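Local coordinates for ricin B lectin (PDB 3VSF), which is an exo-beta-1,3-galactanase, a family 43 glycoside hydrolase that probably cleaves beta-1,3-galactan and also carries a galactose-binding ricin-type lectin module, at residues G45-D50 with D320-W325; T284-P289 with G307-G312; V55-G60 with G74-D79; P339-V344 with I353-P358. All coordinates share one frame; numbering follows the deposited sequence.

How the interactions relate
Interactions 1, 2 and 3 lie in the catalytic beta-propeller. Interaction 4 lies where the propeller meets the lectin module. Interactions 1 and 2 are centred 10 Å apart and share the sheet of strands 301-309 and 322-330. Interaction 1 is centred 11 Å from interaction 3. There the hydroxyl of Tyr-323 hydrogen-bonds to Ile-56 O and Ala-58 N. Asp-308 of interaction 2 hydrogen-bonds weakly to Gly-60 N of interaction 3. Tyr-285 of interaction 2 packs on Tyr-340 of interaction 4. The Tyr-285 side chain is about 4 Å from that of Asn-440, a galactose-binding residue of the lectin module, with no sugar bound in this model. Interactions 3 and 4, centred 25 Å apart, do not touch.

Interaction 1 of 4, residues G45-D50 with D320-W325; sequences GTQFKD and DSQYVW
The Phe-48 ring meets Tyr-323 over one face and Trp-325 at its edge, and the three form an aromatic cluster. Tyr-323 CB sits over that face, 4.1 Å from the ring centroid, in a CH-pi contact. The Phe-48 and Tyr-323 rings themselves meet obliquely, with planes 48° apart. Phe-48 CE2 points at the face of the Trp-325 indole and lies 3.8 Å from Trp-325 CE2. This is an edge-to-face pair, with planes at 86°. Thr-46 OG1 also lies in the plane of the Phe-48 ring, at its edge; its hydrogen bond goes to Val-43 O. CG of Phe-48 stands beside the backbone N (chi1 -48°), and this turns the ring toward the strand. Ile-42 and Ile-56 pack against Phe-48 as well.

The 45-50 segment belongs to the loop before the first blade of the five-bladed propeller. It lies against strand 322-330 of the last blade, so the contact joins the start of the domain to its last blade. The backbones are held by two hydrogen bonds. Tyr-323 N donates to Thr-46 O at 2.9 Å. Gly-45 N donates to Tyr-323 O at 3.2 Å.

Gln-47 reaches, extended, to the residues just before the strand. Its NE2 hydrogen-bonds to Ser-321 O at 2.8 Å, from above the carbonyl plane. A weak hydrogen bond from the same nitrogen goes to Asn-319 O. The Gln-47 and Gln-322 side chains cross at about a right angle, and Gln-47 CG lies 3.6 Å from Gln-322 CG.

Interaction 2 of 4, residues T284-P289 with G307-G312; sequences TYRSQP and GDRWAG
The guanidinium of Arg-309 grips two successive carbonyls of the turn that leads into strand 288-296. That strand and strand 301-309 form a beta hairpin, the first two strands of the last propeller blade. Arg-309 NE hydrogen-bonds to Arg-286 O at 2.9 Å. Arg-309 NH2 hydrogen-bonds to Tyr-285 O at 3.0 Å. Both carbonyl oxygens lie somewhat out of the guanidinium plane. The side chain of Arg-286 lies over one face of this group, with CB 3.6 Å from Arg-309 NE. The two guanidinium groups lie obliquely face to face, with planes 39° apart.

Gln-288 and Asp-308 form an antiparallel hydrogen-bonded pair. Gln-288 N bonds to Asp-308 O at 3.0 Å, and Asp-308 N to Gln-288 O at 2.9 Å. The next pair, Pro-289 with Gly-307, is non-hydrogen-bonded. Gln-288 CG is anti to the backbone N (chi1 -172°), and the extended chain carries its amide to the indole of Trp-310. There Trp-310 NE1 donates to Gln-288 OE1 at 2.9 Å, in the carbonyl plane of the amide.

Further out, Ser-287 closes the turn with a bond from OG to Thr-284 O at 2.8 Å. The same OG also bonds to the hydroxyl of Tyr-305. The hydroxyl of Tyr-285 bonds to Leu-338 O, while its side chain touches Asn-440, a galactose-binding residue of the lectin module, with no sugar bound in this model. The other end of the Gln-288 amide, NE2, bonds to Ser-251 OG.

Interaction 3 of 4, residues V55-G60 with G74-D79; sequences VIHAHG and GEYRDD
His-57 turns an edge of its ring onto the face of Tyr-76. ND1 leads: it lies over the centre of the Tyr-76 ring and 3.2 Å from CD2 of that residue. The pair is edge-to-face, with planes at 63° and centroids 4.0 Å apart. Both side chains share one first torsion: CG sits between the backbone N and the carbonyl carbon in His-57 (chi1 46°) and in Tyr-76 (chi1 69°), and both CB atoms point across the contact. The hydroxyl of Tyr-76 is held by Glu-102.

Glu-75 has a chain bent at chi2, which curls its carboxylate back near His-59 O. OE2 is held there by a salt bridge to Arg-77 NH1 at 2.7 Å. Arg-77 NH2 has a second carboxylate partner, Glu-118.

The backbones of His-59 and Glu-75 pair in antiparallel fashion. Glu-75 N donates to His-59 O at 3.2 Å. The return bond from His-59 N to Glu-75 O is weak. Ala-58 CA packs against Gly-74 CA at 3.6 Å.

The 55-60 segment crosses the end of strand 69-77 and turns at Gly-60 into strand 61-66. Strand 83-91 flanks strand 69-77 in the first propeller blade, and its Leu-84 and Ser-87 touch Tyr-76.

Interaction 4 of 4, residues P339-V344 with I353-P358; sequences PYYDSV and ISEYIP
Tyr-341 lays the face of its ring along the side chain of Glu-355. Glu-355 CB is over the ring centre, 3.4 Å from the centroid and only 8° off the ring normal, a CH-pi contact. The two side chains cross at about a right angle. Even so, the carboxylate of Glu-355 is stacked nearly parallel to the ring, with planes 8° apart. Its CD lies 3.6 Å from Tyr-341 CD1. CG of Glu-355 is anti to the backbone N (chi1 -179°), and the chain runs extended beyond it, across the ring face toward the CD1 and CE1 side. The far end is fixed by a salt bridge from Glu-355 OE1 to Lys-411 of the lectin module.

Tyr-356 is met at its ring edge instead. Ser-343 CB approaches there, 3.8 Å from Tyr-356 CD2. Beside this contact Tyr-356 N donates to Ser-343 O at 3.1 Å. Val-344 makes the apolar contact, with its CG1 3.8 Å from Ile-353 CG2. Ile-353 also packs on Pro-327, Ser-302 and Leu-304 of the last blade.

Val-344 and Glu-355 form an antiparallel non-hydrogen-bonded pair, with CA atoms 4.8 Å apart. They belong to the beta hairpin of strands 343-347 and 352-355. Strand 41-43 completes a three-stranded antiparallel sheet, which lies between the family 43 propeller and the ricin-type beta-trefoil.

Interaction 1 of 4, residues G45-D50 with D320-W325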
# COMPACT_ATOMS: atom_id res chain seq x y z
N GLY A 45 1.15 4.79 10.23
CA GLY A 45 2.25 5.58 10.77
C GLY A 45 2.50 5.28 12.23
O GLY A 45 3.11 6.08 12.94
N THR A 46 2.03 4.12 12.68
CA THR A 46 2.20 3.71 14.07
C THR A 46 2.65 2.26 14.16
O THR A 46 2.76 1.57 13.15
CB THR A 46 0.89 3.86 14.87
OG1 THR A 46 -0.02 2.82 14.50
CG2 THR A 46 0.25 5.22 14.61
N GLN A 47 2.92 1.80 15.38
CA GLN A 47 3.26 0.41 15.62
C GLN A 47 2.08 -0.32 16.25
O GLN A 47 1.77 -0.11 17.42
CB GLN A 47 4.49 0.30 16.51
CG GLN A 47 5.78 0.76 15.86
CD GLN A 47 7.00 0.50 16.72
OE1 GLN A 47 6.91 0.41 17.94
NE2 GLN A 47 8.16 0.36 16.08
N PHE A 48 1.43 -1.17 15.46
CA PHE A 48 0.26 -1.90 15.94
C PHE A 48 0.62 -2.73 17.17
O PHE A 48 1.73 -3.23 17.28
CB PHE A 48 -0.28 -2.82 14.84
CG PHE A 48 -0.44 -2.15 13.50
CD1 PHE A 48 -0.54 -0.77 13.41
CD2 PHE A 48 -0.50 -2.90 12.34
CE1 PHE A 48 -0.68 -0.15 12.18
CE2 PHE A 48 -0.64 -2.29 11.11
CZ PHE A 48 -0.73 -0.92 11.03
N LYS A 49 -0.33 -2.86 18.09
CA LYS A 49 -0.11 -3.65 19.29
C LYS A 49 -0.94 -4.93 19.27
O LYS A 49 -2.12 -4.92 18.91
CB LYS A 49 -0.43 -2.83 20.54
CG LYS A 49 0.57 -1.73 20.83
CD LYS A 49 0.32 -1.11 22.20
CE LYS A 49 1.40 -0.10 22.56
NZ LYS A 49 1.20 0.46 23.92
N ASP A 50 -0.32 -6.04 19.66
CA ASP A 50 -1.01 -7.32 19.74
C ASP A 50 -2.01 -7.32 20.89
O ASP A 50 -2.07 -6.38 21.67
CB ASP A 50 -0.01 -8.47 19.89
CG ASP A 50 0.92 -8.28 21.08
OD1 ASP A 50 0.46 -7.75 22.12
OD2 ASP A 50 2.10 -8.67 20.98
N ASP A 320 12.11 0.04 15.79
CA ASP A 320 11.25 1.19 16.00
C ASP A 320 10.49 1.57 14.73
O ASP A 320 9.90 2.64 14.64
CB ASP A 320 12.06 2.39 16.50
CG ASP A 320 12.60 2.19 17.90
OD1 ASP A 320 11.99 1.43 18.67
OD2 ASP A 320 13.65 2.80 18.22
N SER A 321 10.51 0.67 13.75
CA SER A 321 9.82 0.90 12.48
C SER A 321 8.31 0.72 12.63
O SER A 321 7.85 -0.19 13.31
CB SER A 321 10.35 -0.03 11.40
OG SER A 321 11.71 0.24 11.12
N GLN A 322 7.55 1.60 11.98
CA GLN A 322 6.09 1.55 12.04
C GLN A 322 5.52 0.92 10.77
O GLN A 322 6.25 0.69 9.80
CB GLN A 322 5.53 2.96 12.24
CG GLN A 322 5.90 3.58 13.58
CD GLN A 322 5.98 5.09 13.54
OE1 GLN A 322 6.14 5.68 12.47
NE2 GLN A 322 5.88 5.72 14.70
N TYR A 323 4.23 0.62 10.79
CA TYR A 323 3.59 -0.05 9.66
C TYR A 323 2.56 0.84 8.97
O TYR A 323 1.96 1.72 9.59
CB TYR A 323 2.94 -1.35 10.11
CG TYR A 323 3.84 -2.23 10.95
CD1 TYR A 323 4.84 -2.99 10.36
CD2 TYR A 323 3.69 -2.29 12.33
CE1 TYR A 323 5.67 -3.79 11.12
CE2 TYR A 323 4.51 -3.09 13.10
CZ TYR A 323 5.50 -3.83 12.49
OH TYR A 323 6.32 -4.63 13.26
N VAL A 324 2.37 0.61 7.67
CA VAL A 324 1.40 1.35 6.89
C VAL A 324 0.56 0.41 6.04
O VAL A 324 1.05 -0.17 5.07
CB VAL A 324 2.08 2.38 5.97
CG1 VAL A 324 1.08 2.98 5.00
CG2 VAL A 324 2.75 3.47 6.79
N TRP A 325 -0.70 0.24 6.41
CA TRP A 325 -1.61 -0.62 5.66
C TRP A 325 -2.66 0.20 4.91
O TRP A 325 -3.30 1.08 5.48
CB TRP A 325 -2.30 -1.63 6.58
CG TRP A 325 -1.38 -2.69 7.10
CD1 TRP A 325 -0.02 -2.74 6.95
CD2 TRP A 325 -1.75 -3.86 7.84
NE1 TRP A 325 0.48 -3.87 7.56
CE2 TRP A 325 -0.56 -4.57 8.11
CE3 TRP A 325 -2.97 -4.37 8.30
CZ2 TRP A 325 -0.56 -5.77 8.82
CZ3 TRP A 325 -2.96 -5.56 9.01
CH2 TRP A 325 -1.77 -6.25 9.26

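Interaction 2 of 4, residues T284-P289 with G307-G312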
# COMPACT_ATOMS: atom_id res chain seq x y z
N THR A 284 5.58 6.96 -1.51
CA THR A 284 4.66 5.88 -1.17
C THR A 284 4.09 6.10 0.23
O THR A 284 3.90 5.15 1.00
CB THR A 284 5.34 4.50 -1.24
OG1 THR A 284 6.14 4.42 -2.43
CG2 THR A 284 4.30 3.39 -1.26
N TYR A 285 3.81 7.36 0.55
CA TYR A 285 3.24 7.73 1.84
C TYR A 285 4.18 7.38 2.99
O TYR A 285 3.77 6.82 4.00
CB TYR A 285 1.88 7.04 2.03
CG TYR A 285 0.96 7.21 0.84
CD1 TYR A 285 0.92 8.40 0.14
CD2 TYR A 285 0.15 6.17 0.41
CE1 TYR A 285 0.09 8.57 -0.95
CE2 TYR A 285 -0.68 6.32 -0.68
CZ TYR A 285 -0.71 7.52 -1.36
OH TYR A 285 -1.54 7.68 -2.44
N ARG A 286 5.46 7.72 2.81
CA ARG A 286 6.49 7.43 3.80
C ARG A 286 6.52 5.96 4.19
O ARG A 286 6.46 5.63 5.38
CB ARG A 286 6.32 8.31 5.04
CG ARG A 286 6.62 9.78 4.81
CD ARG A 286 7.08 10.46 6.09
NE ARG A 286 6.03 10.50 7.10
CZ ARG A 286 6.25 10.62 8.41
NH1 ARG A 286 7.50 10.70 8.86
NH2 ARG A 286 5.24 10.65 9.26
N SER A 287 6.61 5.08 3.20
CA SER A 287 6.69 3.65 3.46
C SER A 287 7.31 2.92 2.28
O SER A 287 7.51 3.48 1.21
CB SER A 287 5.30 3.08 3.74
OG SER A 287 4.58 2.88 2.54
N GLN A 288 7.63 1.64 2.50
CA GLN A 288 8.13 0.79 1.44
C GLN A 288 7.29 -0.48 1.37
O GLN A 288 7.07 -1.13 2.39
CB GLN A 288 9.60 0.43 1.68
CG GLN A 288 10.26 -0.31 0.53
CD GLN A 288 11.70 -0.68 0.82
OE1 GLN A 288 12.14 -0.64 1.97
NE2 GLN A 288 12.44 -1.04 -0.22
N PRO A 289 6.80 -0.82 0.17
CA PRO A 289 5.95 -2.00 -0.01
C PRO A 289 6.64 -3.27 0.48
O PRO A 289 7.85 -3.43 0.28
CB PRO A 289 5.74 -2.07 -1.53
CG PRO A 289 6.85 -1.25 -2.11
CD PRO A 289 7.10 -0.16 -1.11
N GLY A 307 3.15 -2.14 4.16
CA GLY A 307 4.38 -1.39 3.99
C GLY A 307 5.14 -1.22 5.29
O GLY A 307 4.63 -1.56 6.36
N ASP A 308 6.35 -0.70 5.19
CA ASP A 308 7.16 -0.43 6.37
C ASP A 308 7.65 1.01 6.38
O ASP A 308 8.27 1.47 5.42
CB ASP A 308 8.35 -1.39 6.44
CG ASP A 308 7.96 -2.79 6.90
OD1 ASP A 308 7.82 -2.99 8.12
OD2 ASP A 308 7.79 -3.67 6.03
N ARG A 309 7.37 1.71 7.47
CA ARG A 309 7.93 3.04 7.67
C ARG A 309 9.22 2.89 8.47
O ARG A 309 9.24 3.07 9.69
CB ARG A 309 6.94 3.94 8.40
CG ARG A 309 7.44 5.36 8.63
CD ARG A 309 6.31 6.29 9.01
NE ARG A 309 5.33 6.42 7.94
CZ ARG A 309 4.24 7.18 8.00
NH1 ARG A 309 3.98 7.88 9.10
NH2 ARG A 309 3.41 7.24 6.97
N TRP A 310 10.30 2.55 7.77
CA TRP A 310 11.58 2.28 8.41
C TRP A 310 12.06 3.44 9.27
O TRP A 310 12.21 4.56 8.79
CB TRP A 310 12.63 1.92 7.36
CG TRP A 310 12.27 0.72 6.54
CD1 TRP A 310 11.91 0.70 5.22
CD2 TRP A 310 12.23 -0.64 6.99
NE1 TRP A 310 11.65 -0.59 4.82
CE2 TRP A 310 11.84 -1.43 5.89
CE3 TRP A 310 12.49 -1.27 8.21
CZ2 TRP A 310 11.70 -2.82 5.98
CZ3 TRP A 310 12.35 -2.64 8.30
CH2 TRP A 310 11.96 -3.40 7.19
N ALA A 311 12.31 3.15 10.54
CA ALA A 311 12.78 4.16 11.49
C ALA A 311 14.15 4.69 11.08
O ALA A 311 14.59 5.73 11.57
CB ALA A 311 12.82 3.59 12.90
N GLY A 312 14.82 3.97 10.19
CA GLY A 312 16.13 4.38 9.71
C GLY A 312 16.09 5.74 9.04
O GLY A 312 17.12 6.40 8.89

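Interaction 3 of 4, residues V55-G60 with G74-D79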
# COMPACT_ATOMS: atom_id res chain seq x y z
N VAL A 55 3.96 -4.14 21.44
CA VAL A 55 4.24 -3.70 20.08
C VAL A 55 4.58 -4.87 19.15
O VAL A 55 5.50 -5.64 19.42
CB VAL A 55 5.38 -2.67 20.04
CG1 VAL A 55 6.54 -3.12 20.92
CG2 VAL A 55 5.84 -2.43 18.61
N ILE A 56 3.83 -4.99 18.06
CA ILE A 56 4.08 -6.02 17.06
C ILE A 56 5.40 -5.75 16.34
O ILE A 56 5.64 -4.64 15.87
CB ILE A 56 2.94 -6.10 16.03
CG1 ILE A 56 1.62 -6.49 16.72
CG2 ILE A 56 3.27 -7.09 14.92
CD1 ILE A 56 0.44 -6.59 15.78
N HIS A 57 6.25 -6.77 16.25
CA HIS A 57 7.53 -6.64 15.57
C HIS A 57 7.66 -7.63 14.41
O HIS A 57 8.27 -8.69 14.54
CB HIS A 57 8.69 -6.83 16.56
CG HIS A 57 8.53 -8.00 17.47
ND1 HIS A 57 9.21 -9.19 17.29
CD2 HIS A 57 7.76 -8.18 18.57
CE1 HIS A 57 8.88 -10.04 18.24
NE2 HIS A 57 7.99 -9.45 19.03
N ALA A 58 7.08 -7.27 13.27
CA ALA A 58 7.14 -8.10 12.07
C ALA A 58 7.52 -7.28 10.85
O ALA A 58 6.78 -7.20 9.88
CB ALA A 58 5.80 -8.80 11.85
N HIS A 59 8.70 -6.67 10.91
CA HIS A 59 9.17 -5.78 9.85
C HIS A 59 9.50 -6.55 8.57
O HIS A 59 9.92 -7.70 8.62
CB HIS A 59 10.39 -5.00 10.34
CG HIS A 59 10.19 -4.34 11.66
ND1 HIS A 59 8.94 -4.06 12.18
CD2 HIS A 59 11.08 -3.91 12.59
CE1 HIS A 59 9.07 -3.49 13.36
NE2 HIS A 59 10.36 -3.38 13.63
N GLY A 60 9.30 -5.89 7.43
CA GLY A 60 9.52 -6.51 6.14
C GLY A 60 8.73 -7.80 6.01
O GLY A 60 9.10 -8.70 5.25
N GLY A 74 7.16 -11.91 10.06
CA GLY A 74 8.08 -10.80 9.95
C GLY A 74 9.32 -11.00 10.80
O GLY A 74 9.35 -11.90 11.64
N GLU A 75 10.33 -10.18 10.59
CA GLU A 75 11.58 -10.30 11.33
C GLU A 75 11.88 -9.04 12.15
O GLU A 75 11.26 -8.00 11.95
CB GLU A 75 12.74 -10.61 10.39
CG GLU A 75 12.91 -9.63 9.24
CD GLU A 75 13.52 -8.31 9.68
OE1 GLU A 75 14.28 -8.30 10.67
OE2 GLU A 75 13.22 -7.28 9.03
N TYR A 76 12.83 -9.15 13.07
CA TYR A 76 13.23 -8.03 13.91
C TYR A 76 14.63 -8.24 14.48
O TYR A 76 14.95 -9.32 14.97
CB TYR A 76 12.22 -7.82 15.04
CG TYR A 76 12.22 -8.92 16.08
CD1 TYR A 76 12.65 -8.68 17.38
CD2 TYR A 76 11.79 -10.20 15.76
CE1 TYR A 76 12.66 -9.68 18.33
CE2 TYR A 76 11.79 -11.21 16.71
CZ TYR A 76 12.22 -10.95 17.99
OH TYR A 76 12.23 -11.95 18.93
N ARG A 77 15.45 -7.20 14.41
CA ARG A 77 16.81 -7.26 14.93
C ARG A 77 16.84 -7.21 16.46
O ARG A 77 15.79 -7.12 17.10
CB ARG A 77 17.65 -6.11 14.36
CG ARG A 77 18.12 -6.33 12.93
CD ARG A 77 16.99 -6.21 11.92
NE ARG A 77 17.50 -6.01 10.56
CZ ARG A 77 16.74 -5.85 9.48
NH1 ARG A 77 15.42 -5.88 9.58
NH2 ARG A 77 17.31 -5.68 8.30
N ASP A 78 18.04 -7.27 17.03
CA ASP A 78 18.22 -7.20 18.48
C ASP A 78 19.08 -6.00 18.88
O ASP A 78 18.99 -4.93 18.27
CB ASP A 78 18.86 -8.49 19.00
CG ASP A 78 20.16 -8.83 18.30
OD1 ASP A 78 20.61 -10.00 18.39
OD2 ASP A 78 20.74 -7.94 17.64
N ASP A 79 19.90 -6.17 19.91
CA ASP A 79 20.78 -5.10 20.37
C ASP A 79 21.93 -4.87 19.41
O ASP A 79 22.43 -3.75 19.29
CB ASP A 79 21.32 -5.41 21.77
CG ASP A 79 20.27 -5.26 22.85
OD1 ASP A 79 19.29 -4.52 22.63
OD2 ASP A 79 20.42 -5.89 23.93

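Interaction 4 of 4, residues P339-V344 with I353-P358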
# COMPACT_ATOMS: atom_id res chain seq x y z
N PRO A 339 -4.51 4.66 -2.42
CA PRO A 339 -4.82 5.87 -1.65
C PRO A 339 -4.26 5.81 -0.24
O PRO A 339 -4.05 4.72 0.29
CB PRO A 339 -6.35 5.85 -1.60
CG PRO A 339 -6.68 4.40 -1.59
CD PRO A 339 -5.65 3.73 -2.47
N TYR A 340 -4.01 6.97 0.36
CA TYR A 340 -3.55 7.02 1.74
C TYR A 340 -4.64 7.51 2.68
O TYR A 340 -5.11 8.64 2.57
CB TYR A 340 -2.32 7.92 1.88
CG TYR A 340 -1.91 8.15 3.32
CD1 TYR A 340 -1.14 7.22 4.00
CD2 TYR A 340 -2.29 9.30 3.99
CE1 TYR A 340 -0.77 7.42 5.32
CE2 TYR A 340 -1.93 9.52 5.31
CZ TYR A 340 -1.17 8.58 5.97
OH TYR A 340 -0.80 8.79 7.28
N TYR A 341 -5.03 6.65 3.61
CA TYR A 341 -5.98 7.02 4.65
C TYR A 341 -5.26 6.99 5.99
O TYR A 341 -4.65 5.98 6.35
CB TYR A 341 -7.16 6.04 4.68
CG TYR A 341 -7.87 5.90 3.35
CD1 TYR A 341 -8.08 7.00 2.53
CD2 TYR A 341 -8.33 4.67 2.92
CE1 TYR A 341 -8.74 6.88 1.32
CE2 TYR A 341 -8.98 4.53 1.71
CZ TYR A 341 -9.18 5.64 0.91
OH TYR A 341 -9.83 5.50 -0.29
N ASP A 342 -5.31 8.10 6.73
CA ASP A 342 -4.65 8.17 8.02
C ASP A 342 -5.23 7.11 8.96
O ASP A 342 -4.57 6.67 9.90
CB ASP A 342 -4.81 9.56 8.63
CG ASP A 342 -3.78 9.85 9.71
OD1 ASP A 342 -2.68 10.31 9.37
OD2 ASP A 342 -4.08 9.60 10.90
N SER A 343 -6.46 6.69 8.68
CA SER A 343 -7.11 5.62 9.42
C SER A 343 -7.89 4.73 8.46
O SER A 343 -8.62 5.22 7.60
CB SER A 343 -8.04 6.18 10.49
OG SER A 343 -7.32 6.97 11.43
N VAL A 344 -7.72 3.42 8.59
CA VAL A 344 -8.36 2.46 7.69
C VAL A 344 -9.29 1.52 8.44
O VAL A 344 -8.94 0.98 9.48
CB VAL A 344 -7.31 1.63 6.92
CG1 VAL A 344 -7.99 0.57 6.07
CG2 VAL A 344 -6.44 2.54 6.06
N ILE A 353 -12.24 -3.28 2.51
CA ILE A 353 -11.21 -2.41 3.06
C ILE A 353 -11.41 -0.99 2.56
O ILE A 353 -11.20 -0.71 1.37
CB ILE A 353 -9.80 -2.90 2.70
CG1 ILE A 353 -9.64 -4.39 3.01
CG2 ILE A 353 -8.75 -2.08 3.43
CD1 ILE A 353 -8.29 -4.95 2.62
N SER A 354 -11.81 -0.09 3.45
CA SER A 354 -12.08 1.29 3.07
C SER A 354 -11.54 2.29 4.08
O SER A 354 -10.87 1.92 5.05
CB SER A 354 -13.58 1.50 2.87
OG SER A 354 -14.29 1.31 4.08
N GLU A 355 -11.85 3.57 3.85
CA GLU A 355 -11.40 4.64 4.73
C GLU A 355 -12.27 4.73 5.97
O GLU A 355 -13.47 4.47 5.91
CB GLU A 355 -11.41 5.97 3.98
CG GLU A 355 -10.93 7.16 4.81
CD GLU A 355 -11.03 8.47 4.05
OE1 GLU A 355 -10.42 9.46 4.50
OE2 GLU A 355 -11.73 8.51 3.02
N TYR A 356 -11.67 5.11 7.09
CA TYR A 356 -12.42 5.34 8.32
C TYR A 356 -12.66 6.83 8.52
O TYR A 356 -11.72 7.60 8.73
CB TYR A 356 -11.70 4.76 9.53
CG TYR A 356 -12.29 5.19 10.85
CD1 TYR A 356 -13.51 4.69 11.28
CD2 TYR A 356 -11.63 6.10 11.67
CE1 TYR A 356 -14.06 5.08 12.49
CE2 TYR A 356 -12.17 6.50 12.88
CZ TYR A 356 -13.39 5.98 13.28
OH TYR A 356 -13.93 6.38 14.48
N ILE A 357 -13.93 7.23 8.47
CA ILE A 357 -14.30 8.63 8.67
C ILE A 357 -14.70 8.86 10.12
O ILE A 357 -15.75 8.39 10.56
CB ILE A 357 -15.45 9.06 7.75
CG1 ILE A 357 -15.07 8.90 6.28
CG2 ILE A 357 -15.84 10.50 8.03
CD1 ILE A 357 -15.21 7.48 5.75
N PRO A 358 -13.86 9.59 10.88
CA PRO A 358 -14.13 9.92 12.28
C PRO A 358 -15.48 10.61 12.46
O PRO A 358 -16.23 10.27 13.38
CB PRO A 358 -13.00 10.89 12.63
CG PRO A 358 -11.89 10.50 11.71
CD PRO A 358 -12.55 10.10 10.43